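Local coordinates for protein chitin binding domain (Burkholderia pseudomallei, PDB 3UAM) that probably binds chitin and, as a member of the AA10 lytic polysaccharide monooxygenase family, may cleave polysaccharide chains oxidatively, at residues Gly84-Ala88 against Asp89-Gln93; Val32-Glu36 against Ala37-Asp41; Pro186-Thr189 against Gly190-Leu194; His106-Arg109 against Ser110-Leu114; Gly137-Thr140 against Gln141-Leu144. One frame throughout, in Å; residues are numbered along the deposited sequence.

Contact 1. Residues Gly84-Ala88 against Asp89-Gln93; sequences GGRTA and DARAQ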
loop_
_atom_site.group_PDB
_atom_site.type_symbol
_atom_site.label_atom_id
_atom_site.label_comp_id
_atom_site.label_asym_id
_atom_site.label_seq_id
_atom_site.Cartn_x
_atom_site.Cartn_y
_atom_site.Cartn_z
ATOM N N GLY A 84 5.058 -6.359 1.740
ATOM C CA GLY A 84 3.965 -6.565 2.681
ATOM C C GLY A 84 4.287 -7.559 3.773
ATOM O O GLY A 84 3.396 -8.253 4.263
ATOM N N GLY A 85 5.561 -7.635 4.150
ATOM C CA GLY A 85 6.049 -8.640 5.080
ATOM C C GLY A 85 6.295 -10.032 4.494
ATOM O O GLY A 85 6.654 -10.954 5.229
ATOM N N ARG A 86 6.083 -10.193 3.186
ATOM C CA ARG A 86 6.190 -11.496 2.517
ATOM C C ARG A 86 7.631 -11.719 2.089
ATOM O O ARG A 86 8.153 -10.967 1.273
ATOM C CB ARG A 86 5.263 -11.544 1.297
ATOM C CG ARG A 86 3.797 -11.351 1.640
ATOM C CD ARG A 86 3.249 -12.636 2.242
ATOM N NE ARG A 86 1.908 -12.479 2.795
ATOM C CZ ARG A 86 1.141 -13.494 3.191
ATOM N NH1 ARG A 86 1.566 -14.760 3.081
ATOM N NH2 ARG A 86 -0.056 -13.252 3.701
ATOM N N THR A 87 8.289 -12.728 2.658
ATOM C CA THR A 87 9.686 -12.981 2.314
ATOM C C THR A 87 10.036 -14.453 2.028
ATOM O O THR A 87 11.207 -14.757 1.838
ATOM C CB THR A 87 10.619 -12.467 3.439
ATOM O OG1 THR A 87 10.326 -13.167 4.652
ATOM C CG2 THR A 87 10.434 -10.977 3.682
ATOM N N ALA A 88 9.052 -15.349 1.967
ATOM C CA ALA A 88 9.317 -16.787 1.760
ATOM C C ALA A 88 9.501 -17.201 0.291
ATOM O O ALA A 88 9.926 -18.318 0.019
ATOM C CB ALA A 88 8.207 -17.636 2.384
ATOM N N ASP A 89 9.168 -16.318 -0.644
ATOM C CA ASP A 89 9.250 -16.634 -2.061
ATOM C C ASP A 89 9.753 -15.410 -2.871
ATOM O O ASP A 89 10.382 -14.524 -2.295
ATOM C CB ASP A 89 7.901 -17.172 -2.546
ATOM C CG ASP A 89 6.817 -16.103 -2.605
ATOM O OD1 ASP A 89 7.087 -14.912 -2.375
ATOM O OD2 ASP A 89 5.655 -16.473 -2.884
ATOM N N ALA A 90 9.490 -15.367 -4.181
ATOM C CA ALA A 90 10.077 -14.336 -5.044
ATOM C C ALA A 90 9.572 -12.915 -4.739
ATOM O O ALA A 90 10.174 -11.942 -5.204
ATOM C CB ALA A 90 9.877 -14.673 -6.517
ATOM N N ARG A 91 8.500 -12.787 -3.963
ATOM C CA ARG A 91 8.079 -11.469 -3.457
ATOM C C ARG A 91 9.209 -10.760 -2.666
ATOM O O ARG A 91 9.179 -9.540 -2.527
ATOM C CB ARG A 91 6.840 -11.578 -2.573
ATOM C CG ARG A 91 5.564 -11.894 -3.334
ATOM C CD ARG A 91 4.410 -12.215 -2.389
ATOM N NE ARG A 91 4.435 -13.615 -2.000
ATOM C CZ ARG A 91 3.449 -14.253 -1.376
ATOM N NH1 ARG A 91 2.360 -13.616 -0.963
ATOM N NH2 ARG A 91 3.588 -15.542 -1.118
ATOM N N ALA A 92 10.178 -11.519 -2.152
ATOM C CA ALA A 92 11.338 -10.924 -1.461
ATOM C C ALA A 92 12.145 -9.950 -2.309
ATOM O O ALA A 92 12.763 -9.039 -1.760
ATOM C CB ALA A 92 12.264 -12.012 -0.913
ATOM N N GLN A 93 12.164 -10.153 -3.630
ATOM C CA GLN A 93 12.786 -9.215 -4.583
ATOM C C GLN A 93 12.392 -7.766 -4.315
ATOM O O GLN A 93 13.194 -6.843 -4.480
ATOM C CB GLN A 93 12.347 -9.535 -6.028
ATOM C CG GLN A 93 13.009 -10.735 -6.665
ATOM C CD GLN A 93 12.320 -11.200 -7.961
ATOM O OE1 GLN A 93 12.817 -10.960 -9.050
ATOM N NE2 GLN A 93 11.162 -11.858 -7.833
#

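Contact 2. Residues Val32-Glu36 against Ala37-Asp41; sequences VYLYE and AGRLD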
loop_
_atom_site.group_PDB
_atom_site.type_symbol
_atom_site.label_atom_id
_atom_site.label_comp_id
_atom_site.label_asym_id
_atom_site.label_seq_id
_atom_site.Cartn_x
_atom_site.Cartn_y
_atom_site.Cartn_z
ATOM N N VAL A 32 3.702 -4.724 -9.815
ATOM C CA VAL A 32 3.111 -4.849 -11.171
ATOM C C VAL A 32 4.208 -4.795 -12.243
ATOM O O VAL A 32 4.203 -5.586 -13.196
ATOM C CB VAL A 32 2.036 -3.780 -11.433
ATOM C CG1 VAL A 32 1.690 -3.674 -12.923
ATOM C CG2 VAL A 32 0.797 -4.102 -10.609
ATOM N N TYR A 33 5.159 -3.881 -12.081
ATOM C CA TYR A 33 6.259 -3.808 -13.030
ATOM C C TYR A 33 7.095 -5.094 -12.987
ATOM O O TYR A 33 7.573 -5.543 -14.019
ATOM C CB TYR A 33 7.170 -2.626 -12.739
ATOM C CG TYR A 33 6.842 -1.310 -13.389
ATOM C CD1 TYR A 33 6.343 -1.218 -14.686
ATOM C CD2 TYR A 33 7.121 -0.136 -12.717
ATOM C CE1 TYR A 33 6.103 0.024 -15.267
ATOM C CE2 TYR A 33 6.875 1.088 -13.275
ATOM C CZ TYR A 33 6.374 1.167 -14.540
ATOM O OH TYR A 33 6.193 2.418 -15.046
ATOM N N LEU A 34 7.286 -5.686 -11.808
ATOM C CA LEU A 34 7.995 -6.970 -11.755
ATOM C C LEU A 34 7.203 -8.069 -12.463
ATOM O O LEU A 34 7.775 -8.880 -13.204
ATOM C CB LEU A 34 8.339 -7.367 -10.322
ATOM C CG LEU A 34 9.467 -6.551 -9.674
ATOM C CD1 LEU A 34 9.899 -7.211 -8.364
ATOM C CD2 LEU A 34 10.661 -6.375 -10.599
ATOM N N TYR A 35 5.887 -8.079 -12.258
ATOM C CA TYR A 35 5.000 -8.987 -13.003
ATOM C C TYR A 35 5.176 -8.802 -14.519
ATOM O O TYR A 35 5.337 -9.769 -15.242
ATOM C CB TYR A 35 3.530 -8.819 -12.563
ATOM C CG TYR A 35 2.526 -9.538 -13.424
ATOM C CD1 TYR A 35 2.336 -10.911 -13.311
ATOM C CD2 TYR A 35 1.760 -8.846 -14.361
ATOM C CE1 TYR A 35 1.428 -11.574 -14.113
ATOM C CE2 TYR A 35 0.850 -9.506 -15.174
ATOM C CZ TYR A 35 0.693 -10.870 -15.035
ATOM O OH TYR A 35 -0.201 -11.542 -15.814
ATOM N N GLU A 36 5.221 -7.566 -14.995
ATOM C CA GLU A 36 5.315 -7.336 -16.459
ATOM C C GLU A 36 6.675 -7.777 -17.017
ATOM O O GLU A 36 6.780 -8.143 -18.168
ATOM C CB GLU A 36 4.996 -5.881 -16.818
ATOM C CG GLU A 36 3.496 -5.602 -16.807
ATOM C CD GLU A 36 3.124 -4.122 -16.812
ATOM O OE1 GLU A 36 1.893 -3.841 -16.770
ATOM O OE2 GLU A 36 4.027 -3.236 -16.851
ATOM N N ALA A 37 7.693 -7.785 -16.164
ATOM C CA ALA A 37 9.020 -8.255 -16.524
ATOM C C ALA A 37 9.163 -9.777 -16.372
ATOM O O ALA A 37 10.244 -10.299 -16.555
ATOM C CB ALA A 37 10.057 -7.537 -15.653
ATOM N N GLY A 38 8.092 -10.483 -16.011
ATOM C CA GLY A 38 8.152 -11.927 -15.800
ATOM C C GLY A 38 8.800 -12.411 -14.500
ATOM O O GLY A 38 9.117 -13.590 -14.383
ATOM N N ARG A 39 8.967 -11.531 -13.505
ATOM C CA ARG A 39 9.702 -11.874 -12.275
ATOM C C ARG A 39 8.814 -12.170 -11.066
ATOM O O ARG A 39 9.300 -12.653 -10.054
ATOM C CB ARG A 39 10.704 -10.749 -11.952
ATOM C CG ARG A 39 11.683 -10.511 -13.117
ATOM C CD ARG A 39 12.616 -9.349 -12.900
ATOM N NE ARG A 39 13.178 -9.334 -11.556
ATOM C CZ ARG A 39 13.941 -8.352 -11.087
ATOM N NH1 ARG A 39 14.258 -7.329 -11.870
ATOM N NH2 ARG A 39 14.413 -8.396 -9.847
ATOM N N LEU A 40 7.527 -11.848 -11.152
ATOM C CA LEU A 40 6.549 -12.277 -10.164
ATOM C C LEU A 40 5.336 -12.818 -10.872
ATOM O O LEU A 40 4.986 -12.324 -11.946
ATOM C CB LEU A 40 6.102 -11.101 -9.306
ATOM C CG LEU A 40 7.089 -10.530 -8.287
ATOM C CD1 LEU A 40 6.460 -9.331 -7.587
ATOM C CD2 LEU A 40 7.499 -11.586 -7.273
ATOM N N ASP A 41 4.654 -13.801 -10.297
ATOM C CA ASP A 41 3.417 -14.246 -10.937
ATOM C C ASP A 41 2.230 -13.397 -10.469
ATOM O O ASP A 41 2.374 -12.551 -9.610
ATOM C CB ASP A 41 3.179 -15.752 -10.773
ATOM C CG ASP A 41 3.056 -16.178 -9.343
ATOM O OD1 ASP A 41 2.395 -15.480 -8.556
ATOM O OD2 ASP A 41 3.604 -17.250 -9.012
HETATM O O HOH W 1 5.059 -12.486 -14.752
#

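Contact 3. Residues Pro186-Thr189 against Gly190-Leu194; sequences PTRT and GYHVL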
loop_
_atom_site.group_PDB
_atom_site.type_symbol
_atom_site.label_atom_id
_atom_site.label_comp_id
_atom_site.label_asym_id
_atom_site.label_seq_id
_atom_site.Cartn_x
_atom_site.Cartn_y
_atom_site.Cartn_z
ATOM N N PRO A 186 2.643 16.159 -3.399
ATOM C CA PRO A 186 3.261 17.313 -2.739
ATOM C C PRO A 186 4.526 17.778 -3.475
ATOM O O PRO A 186 4.843 17.271 -4.544
ATOM C CB PRO A 186 3.597 16.769 -1.356
ATOM C CG PRO A 186 3.878 15.325 -1.598
ATOM C CD PRO A 186 3.025 14.895 -2.755
ATOM N N THR A 187 5.225 18.738 -2.887
ATOM C CA THR A 187 6.467 19.290 -3.427
ATOM C C THR A 187 7.671 18.395 -3.101
ATOM O O THR A 187 7.979 18.174 -1.934
ATOM C CB THR A 187 6.700 20.687 -2.830
ATOM O OG1 THR A 187 5.584 21.520 -3.179
ATOM C CG2 THR A 187 8.031 21.329 -3.331
ATOM N N ARG A 188 8.323 17.870 -4.134
ATOM C CA ARG A 188 9.482 16.973 -3.985
ATOM C C ARG A 188 10.392 17.100 -5.216
ATOM O O ARG A 188 9.973 17.587 -6.270
ATOM C CB ARG A 188 9.045 15.502 -3.880
ATOM C CG ARG A 188 8.225 15.071 -2.661
ATOM C CD ARG A 188 9.018 15.149 -1.379
ATOM N NE ARG A 188 8.309 14.591 -0.238
ATOM C CZ ARG A 188 7.360 15.210 0.469
ATOM N NH1 ARG A 188 6.956 16.428 0.147
ATOM N NH2 ARG A 188 6.791 14.600 1.503
ATOM N N THR A 189 11.643 16.676 -5.062
ATOM C CA THR A 189 12.553 16.445 -6.181
ATOM C C THR A 189 13.198 15.058 -6.048
ATOM O O THR A 189 13.389 14.555 -4.943
ATOM C CB THR A 189 13.679 17.486 -6.193
ATOM O OG1 THR A 189 13.120 18.753 -5.850
ATOM C CG2 THR A 189 14.332 17.576 -7.565
ATOM N N GLY A 190 13.533 14.443 -7.180
ATOM C CA GLY A 190 14.262 13.175 -7.167
ATOM C C GLY A 190 13.371 11.992 -6.820
ATOM O O GLY A 190 12.159 12.070 -6.906
ATOM N N TYR A 191 14.004 10.893 -6.421
ATOM C CA TYR A 191 13.310 9.620 -6.183
ATOM C C TYR A 191 12.553 9.644 -4.845
ATOM O O TYR A 191 13.105 10.025 -3.787
ATOM C CB TYR A 191 14.313 8.460 -6.232
ATOM C CG TYR A 191 13.792 7.088 -5.840
ATOM C CD1 TYR A 191 12.536 6.636 -6.233
ATOM C CD2 TYR A 191 14.593 6.229 -5.122
ATOM C CE1 TYR A 191 12.087 5.380 -5.870
ATOM C CE2 TYR A 191 14.169 4.970 -4.766
ATOM C CZ TYR A 191 12.916 4.542 -5.137
ATOM O OH TYR A 191 12.530 3.274 -4.755
ATOM N N HIS A 192 11.277 9.281 -4.933
ATOM C CA HIS A 192 10.397 9.168 -3.796
ATOM C C HIS A 192 9.501 7.968 -3.928
ATOM O O HIS A 192 9.275 7.445 -5.045
ATOM C CB HIS A 192 9.603 10.440 -3.630
ATOM C CG HIS A 192 10.443 11.566 -3.133
ATOM N ND1 HIS A 192 10.747 11.711 -1.830
ATOM C CD2 HIS A 192 11.148 12.548 -3.823
ATOM C CE1 HIS A 192 11.598 12.758 -1.690
ATOM N NE2 HIS A 192 11.834 13.272 -2.910
ATOM N N VAL A 193 9.053 7.475 -2.781
ATOM C CA VAL A 193 8.144 6.341 -2.763
ATOM C C VAL A 193 6.776 6.753 -2.251
ATOM O O VAL A 193 6.666 7.417 -1.239
ATOM C CB VAL A 193 8.738 5.177 -1.963
ATOM C CG1 VAL A 193 7.686 4.095 -1.713
ATOM C CG2 VAL A 193 9.967 4.655 -2.701
ATOM N N LEU A 194 5.737 6.374 -2.998
ATOM C CA LEU A 194 4.356 6.485 -2.575
ATOM C C LEU A 194 3.897 5.099 -2.182
ATOM O O LEU A 194 3.839 4.188 -3.031
ATOM C CB LEU A 194 3.498 7.017 -3.719
ATOM C CG LEU A 194 1.997 7.262 -3.442
ATOM C CD1 LEU A 194 1.791 8.381 -2.459
ATOM C CD2 LEU A 194 1.266 7.571 -4.748
HETATM O O HOH W 2 14.872 12.097 -3.361
HETATM O O HOH W 3 12.281 16.100 -2.347
#

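Contact 4. Residues His106-Arg109 against Ser110-Leu114; sequences HAVR and SGQSL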
loop_
_atom_site.group_PDB
_atom_site.type_symbol
_atom_site.label_atom_id
_atom_site.label_comp_id
_atom_site.label_asym_id
_atom_site.label_seq_id
_atom_site.Cartn_x
_atom_site.Cartn_y
_atom_site.Cartn_z
ATOM N N HIS A 106 8.128 6.279 -12.034
ATOM C CA HIS A 106 7.211 7.116 -12.808
ATOM C C HIS A 106 7.648 8.565 -12.793
ATOM O O HIS A 106 7.854 9.151 -11.710
ATOM C CB HIS A 106 5.780 7.007 -12.251
ATOM C CG HIS A 106 5.206 5.630 -12.345
ATOM N ND1 HIS A 106 4.705 5.144 -13.480
ATOM C CD2 HIS A 106 5.117 4.596 -11.395
ATOM C CE1 HIS A 106 4.290 3.880 -13.289
ATOM N NE2 HIS A 106 4.541 3.544 -12.005
ATOM N N ALA A 107 7.769 9.159 -13.977
ATOM C CA ALA A 107 8.147 10.571 -14.100
ATOM C C ALA A 107 6.993 11.434 -13.596
ATOM O O ALA A 107 5.925 11.421 -14.194
ATOM C CB ALA A 107 8.496 10.932 -15.551
ATOM N N VAL A 108 7.191 12.148 -12.490
ATOM C CA VAL A 108 6.126 13.017 -11.939
ATOM C C VAL A 108 6.662 14.408 -11.575
ATOM O O VAL A 108 7.869 14.654 -11.640
ATOM C CB VAL A 108 5.414 12.384 -10.728
ATOM C CG1 VAL A 108 4.611 11.146 -11.161
ATOM C CG2 VAL A 108 6.409 12.038 -9.622
ATOM N N ARG A 109 5.748 15.297 -11.217
ATOM C CA ARG A 109 6.049 16.680 -10.868
ATOM C C ARG A 109 5.327 17.107 -9.596
ATOM O O ARG A 109 4.207 16.644 -9.303
ATOM C CB ARG A 109 5.605 17.602 -12.006
ATOM C CG ARG A 109 6.262 17.321 -13.339
ATOM C CD ARG A 109 5.746 18.294 -14.389
ATOM N NE ARG A 109 6.221 19.642 -14.115
ATOM C CZ ARG A 109 7.434 20.093 -14.419
ATOM N NH1 ARG A 109 8.312 19.325 -15.027
ATOM N NH2 ARG A 109 7.774 21.328 -14.108
ATOM N N SER A 110 5.967 17.994 -8.836
ATOM C CA SER A 110 5.338 18.592 -7.661
ATOM C C SER A 110 3.962 19.158 -8.012
ATOM O O SER A 110 3.803 19.813 -9.040
ATOM C CB SER A 110 6.226 19.701 -7.107
ATOM O OG SER A 110 7.471 19.164 -6.703
ATOM N N GLY A 111 2.970 18.866 -7.168
ATOM C CA GLY A 111 1.611 19.386 -7.337
ATOM C C GLY A 111 0.699 18.579 -8.265
ATOM O O GLY A 111 -0.530 18.704 -8.211
ATOM N N GLN A 112 1.311 17.742 -9.097
ATOM C CA GLN A 112 0.612 17.002 -10.124
ATOM C C GLN A 112 -0.587 16.180 -9.609
ATOM O O GLN A 112 -0.465 15.468 -8.609
ATOM C CB GLN A 112 1.608 16.048 -10.796
ATOM C CG GLN A 112 1.069 15.363 -12.025
ATOM C CD GLN A 112 1.952 14.222 -12.466
ATOM O OE1 GLN A 112 3.180 14.357 -12.546
ATOM N NE2 GLN A 112 1.330 13.085 -12.742
ATOM N N SER A 113 -1.722 16.279 -10.309
ATOM C CA SER A 113 -2.888 15.431 -10.037
ATOM C C SER A 113 -2.580 14.008 -10.451
ATOM O O SER A 113 -2.161 13.768 -11.568
ATOM C CB SER A 113 -4.131 15.891 -10.800
ATOM O OG SER A 113 -4.432 17.229 -10.524
ATOM N N LEU A 114 -2.759 13.076 -9.541
ATOM C CA LEU A 114 -2.390 11.699 -9.790
ATOM C C LEU A 114 -3.596 10.848 -9.496
ATOM O O LEU A 114 -4.193 10.957 -8.429
ATOM C CB LEU A 114 -1.226 11.290 -8.887
ATOM C CG LEU A 114 -0.570 9.940 -9.193
ATOM C CD1 LEU A 114 0.120 9.989 -10.544
ATOM C CD2 LEU A 114 0.412 9.592 -8.093
#

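Contact 5. Residues Gly137-Thr140 against Gln141-Leu144; sequences GWDT and QARL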
loop_
_atom_site.group_PDB
_atom_site.type_symbol
_atom_site.label_atom_id
_atom_site.label_comp_id
_atom_site.label_asym_id
_atom_site.label_seq_id
_atom_site.Cartn_x
_atom_site.Cartn_y
_atom_site.Cartn_z
ATOM N N GLY A 137 14.539 14.410 1.432
ATOM C CA GLY A 137 15.776 14.078 2.136
ATOM C C GLY A 137 15.834 12.671 2.720
ATOM O O GLY A 137 16.754 12.371 3.464
ATOM N N TRP A 138 14.898 11.792 2.379
ATOM C CA TRP A 138 15.045 10.387 2.794
ATOM C C TRP A 138 16.228 9.747 2.107
ATOM O O TRP A 138 16.578 10.129 1.003
ATOM C CB TRP A 138 13.781 9.572 2.571
ATOM C CG TRP A 138 13.532 9.197 1.149
ATOM C CD1 TRP A 138 13.190 10.038 0.096
ATOM C CD2 TRP A 138 13.571 7.844 0.569
ATOM N NE1 TRP A 138 13.014 9.322 -1.064
ATOM C CE2 TRP A 138 13.230 7.994 -0.844
ATOM C CE3 TRP A 138 13.853 6.574 1.063
ATOM C CZ2 TRP A 138 13.171 6.904 -1.702
ATOM C CZ3 TRP A 138 13.792 5.487 0.186
ATOM C CH2 TRP A 138 13.461 5.650 -1.163
ATOM N N ASP A 139 16.862 8.793 2.792
ATOM C CA ASP A 139 18.022 8.058 2.255
ATOM C C ASP A 139 17.533 7.133 1.146
ATOM O O ASP A 139 17.156 5.991 1.384
ATOM C CB ASP A 139 18.696 7.249 3.380
ATOM C CG ASP A 139 19.891 6.422 2.904
ATOM O OD1 ASP A 139 20.387 6.580 1.756
ATOM O OD2 ASP A 139 20.331 5.586 3.718
ATOM N N THR A 140 17.551 7.638 -0.071
ATOM C CA THR A 140 16.871 6.959 -1.176
ATOM C C THR A 140 17.502 5.641 -1.568
ATOM O O THR A 140 16.891 4.888 -2.291
ATOM C CB THR A 140 16.836 7.830 -2.456
ATOM O OG1 THR A 140 18.144 7.866 -3.024
ATOM C CG2 THR A 140 16.335 9.270 -2.143
ATOM N N GLN A 141 18.731 5.388 -1.138
ATOM C CA GLN A 141 19.430 4.153 -1.464
ATOM C C GLN A 141 19.261 3.032 -0.408
ATOM O O GLN A 141 19.794 1.937 -0.576
ATOM C CB GLN A 141 20.906 4.472 -1.693
ATOM C CG GLN A 141 21.107 5.488 -2.819
ATOM C CD GLN A 141 20.545 4.984 -4.149
ATOM O OE1 GLN A 141 21.153 4.154 -4.790
ATOM N NE2 GLN A 141 19.359 5.472 -4.548
ATOM N N ALA A 142 18.494 3.286 0.646
ATOM C CA ALA A 142 18.316 2.312 1.719
ATOM C C ALA A 142 17.096 1.417 1.472
ATOM O O ALA A 142 16.242 1.738 0.671
ATOM C CB ALA A 142 18.153 3.030 3.047
ATOM N N ARG A 143 17.011 0.310 2.200
ATOM C CA ARG A 143 15.784 -0.472 2.222
ATOM C C ARG A 143 14.753 0.384 2.931
ATOM O O ARG A 143 15.107 1.144 3.819
ATOM C CB ARG A 143 15.982 -1.798 2.934
ATOM C CG ARG A 143 16.888 -2.740 2.151
ATOM C CD ARG A 143 17.064 -4.054 2.860
ATOM N NE ARG A 143 17.959 -4.882 2.071
ATOM C CZ ARG A 143 17.648 -6.040 1.496
ATOM N NH1 ARG A 143 16.431 -6.598 1.654
ATOM N NH2 ARG A 143 18.591 -6.667 0.793
ATOM N N LEU A 144 13.499 0.270 2.517
ATOM C CA LEU A 144 12.438 1.162 2.988
ATOM C C LEU A 144 12.199 0.932 4.467
ATOM O O LEU A 144 12.159 -0.204 4.914
ATOM C CB LEU A 144 11.131 0.904 2.233
ATOM C CG LEU A 144 11.143 1.142 0.732
ATOM C CD1 LEU A 144 9.800 0.786 0.117
ATOM C CD2 LEU A 144 11.450 2.592 0.480
HETATM O O HOH W 4 16.104 2.314 -1.853
#

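Contact 1. Residues Gly84-Ala88 against Asp89-Gln93
R86 and R91 run side by side in the same direction, their guanidinium planes only 9° apart. The methylenes of R86, not its head, lie on R91: CD of R86 rests over one face of the R91 guanidinium, 3.5 Å from NH1 of R91, and CB of R86 lies 3.8 Å from CD of R91. An early bend in R86 (chi2 -76°) lays them there, whereas R91 bends later, at chi3. The like charges come close, with NE of R86 4.0 Å from NH1 of R91, but each has a partner of its own. R91 holds D89 side-on: NE reaches OD1 of D89 at 3.0 Å on the syn lone pair, in the guanidinium plane, and NH2 forms a salt bridge to OD2 of D89 at 2.9 Å. OD1 also accepts the backbone N of R91 at 3.0 Å from above the carboxylate plane, making an Asx turn that leads into the 3-10 segment starting at A90. R86 gives its NE to the carbonyl of E49. The turn sits at the surface in the long loop between strand 49-51 and helix 98-101, with A90 and R91 packed on Q44 of helix 42-45.

Contact 2. Residues Val32-Glu36 against Ala37-Asp41
The guanidinium of R39 carries a methyl of L34 on one face: CD2 stands 3.8 Å above the plane, over its centre, and lies 3.9 Å from CZ of R39. The ring of Y35 is met at its edge, where the carbonyl O of L40 lies near the ring plane, 3.3 Å from CD1 of Y35. With CG of Y35 anti to the backbone N (chi1 170°), the ring swings to the flank where the chain returns past L40 and D41; the CA-H of Y35 points at the same carbonyl O. Between these side chains helix 30-36 ends in a Schellman motif. The backbone N of R39 reaches back to O of L34 at 2.9 Å, the N of G38 bonds to O of Y35, also at 2.9 Å, and G38 takes the positive phi (76°) that turns the chain out of the helix. A37 still bonds in helical fashion, its N to O of Y33 at 3.1 Å. Where this motif often has a hydrophobic contact, L34 meets the R39 guanidinium instead. On the buried side, CD1 of L40 packs 3.9 Å from CB of L34, and the backbone N of L40 is buried with no partner. A water donates to O of Y35 and O of L40, bridging the helix end to the returning chain, which then enters helix 42-45 with D41 as its N-cap.

Contact 3. Residues Pro186-Thr189 against Gly190-Leu194
R188 and H192 both turn CG away from their own carbonyl carbon, beside the backbone N, and a bend in R188 at chi2 (-67°) folds its chain over the imidazole. CD of R188 then lies over one face of the H192 ring, 3.7 Å from the ring centroid, in a CH-pi contact. The two side chains cross at about a right angle, with guanidinium and ring planes 76° apart. CB of R188 covers another part of the ring, 3.6 Å from CD2 of H192. At the ring edge, NE2 of H192 gives a weak, bent bond to O of T189 at 2.9 Å. One water joins NE2 of H192 to the backbone N of T189, and a second donates to O of T189 and O of Y191, so two waters bridge the chain across G190. G190, the first residue of the strand, has a positive phi, which by itself favours glycine. The R188 head is fixed flat: NH1 bonds to O of T187 at 2.9 Å, almost in the guanidinium plane, and CG of P186 lies over one guanidinium face. T134 grips both partners, its O taking NE of R188 and its OG1 hydrogen-bonded to ND1 of H192. The segment leads from the loop after strand 179-184 into strand 190-200, G190 pairing with F215 and H192 with L213 of the adjacent antiparallel strand 205-215.

Contact 4. Residues His106-Arg109 against Ser110-Leu114
Two hydrogen bonds join R109 and Q112, one made by the backbone and one by a side chain. The N of Q112 reaches O of R109 at 3.1 Å, closing a type II beta turn. In return the side-chain OE1 of Q112 accepts the backbone N of R109 at 3.0 Å. That second bond is somewhat bent (140° at the hydrogen), and its donor is tilted 24° from the plane of the amide carbonyl. Q112 can do this because its chain is stretched out from the backbone (chi1 -171°, the next torsion extended as well), which carries the amide back across the turn to the residue where the turn began. Both peptide polar atoms of R109 are therefore held by the same residue. The turn needs a residue at ease with positive phi in its third place, and G111 supplies it.

Outward from these bonds, the oxygen OE1 of Q112 nestles against V108, 3.3 Å from its CA and 3.5 Å from its CB. The side chains of V108 and Q112 cross at about a right angle. CB of Q112 leans on the turn carbonyl itself, 3.1 Å from O of R109. S110, at the second turn position, uses its OG for the backbone N of R188.

The arrangement is a tight beta turn reinforced by a side chain. It links strand 106-108, which runs parallel to 205-215 in the mixed sheet, to strand 113-121 of the three-stranded antiparallel sheet, consistent with the beta-sandwich core of the LPMO family.

Contact 5. Residues Gly137-Thr140 against Gln141-Leu144
W138 meets the second half of the loop through CZ3 of its six-membered ring, which CD2 of L144 approaches obliquely at 3.7 Å, an apolar touch in which the two side chains run at a slant to each other. Its CG sits between the backbone N and the carbonyl carbon (chi1 76°), which folds the ring back over the chain, so that CA of T140 comes to lie over one indole face. The polar edge points the other way, NE1 bonding to O of Y191.

D139 opens a type I beta turn. Its carbonyl O takes the backbone N of A142 at 3.1 Å in a nearly straight bond. Its side chain, with CG anti to the backbone N, reaches across to A142, OD2 of D139 lying 3.4 Å from CB of A142.

T140 occupies the second turn position and is joined to its neighbour through its hydroxyl. With CG of Q141 beside the backbone N, a bend at chi2 (-60°) curls the amide back, and NE2 of Q141 donates to OG1 of T140 at 3.1 Å, with the oxygen in the amide plane. On the backbone, a water donates to O of T140 at 2.7 Å and O of A142 at 2.6 Å, bridging the two carbonyls.

This loop belongs to the connection between strands 126-133 and 155-158. W138 and L144 both lean on V193 of strand 190-200, T140 touches Y191 of the same strand, and the rings of W138 and H148 meet edge-to-face.

From the N terminus, contact 2 comes first, ending helix 30-36 and leading into helix 42-45. Contact 1 follows in the long loop before helix 98-101 and touches contact 2, where NE2 of Q93 probably bonds to O of R39. Contact 4 then turns strand 106-108 into 113-121; its H106 meets the Y33 ring of contact 2. Contact 5 shapes the loop after strand 126-133, and contact 3 starts strand 190-200. None of the five nests in or crosses another; each closes before the next opens. Contact 3 joins the late chain to both earlier turns, through S110 of contact 4 and W138 of contact 5, while contacts 1 and 2 lie together in the helical and loop region.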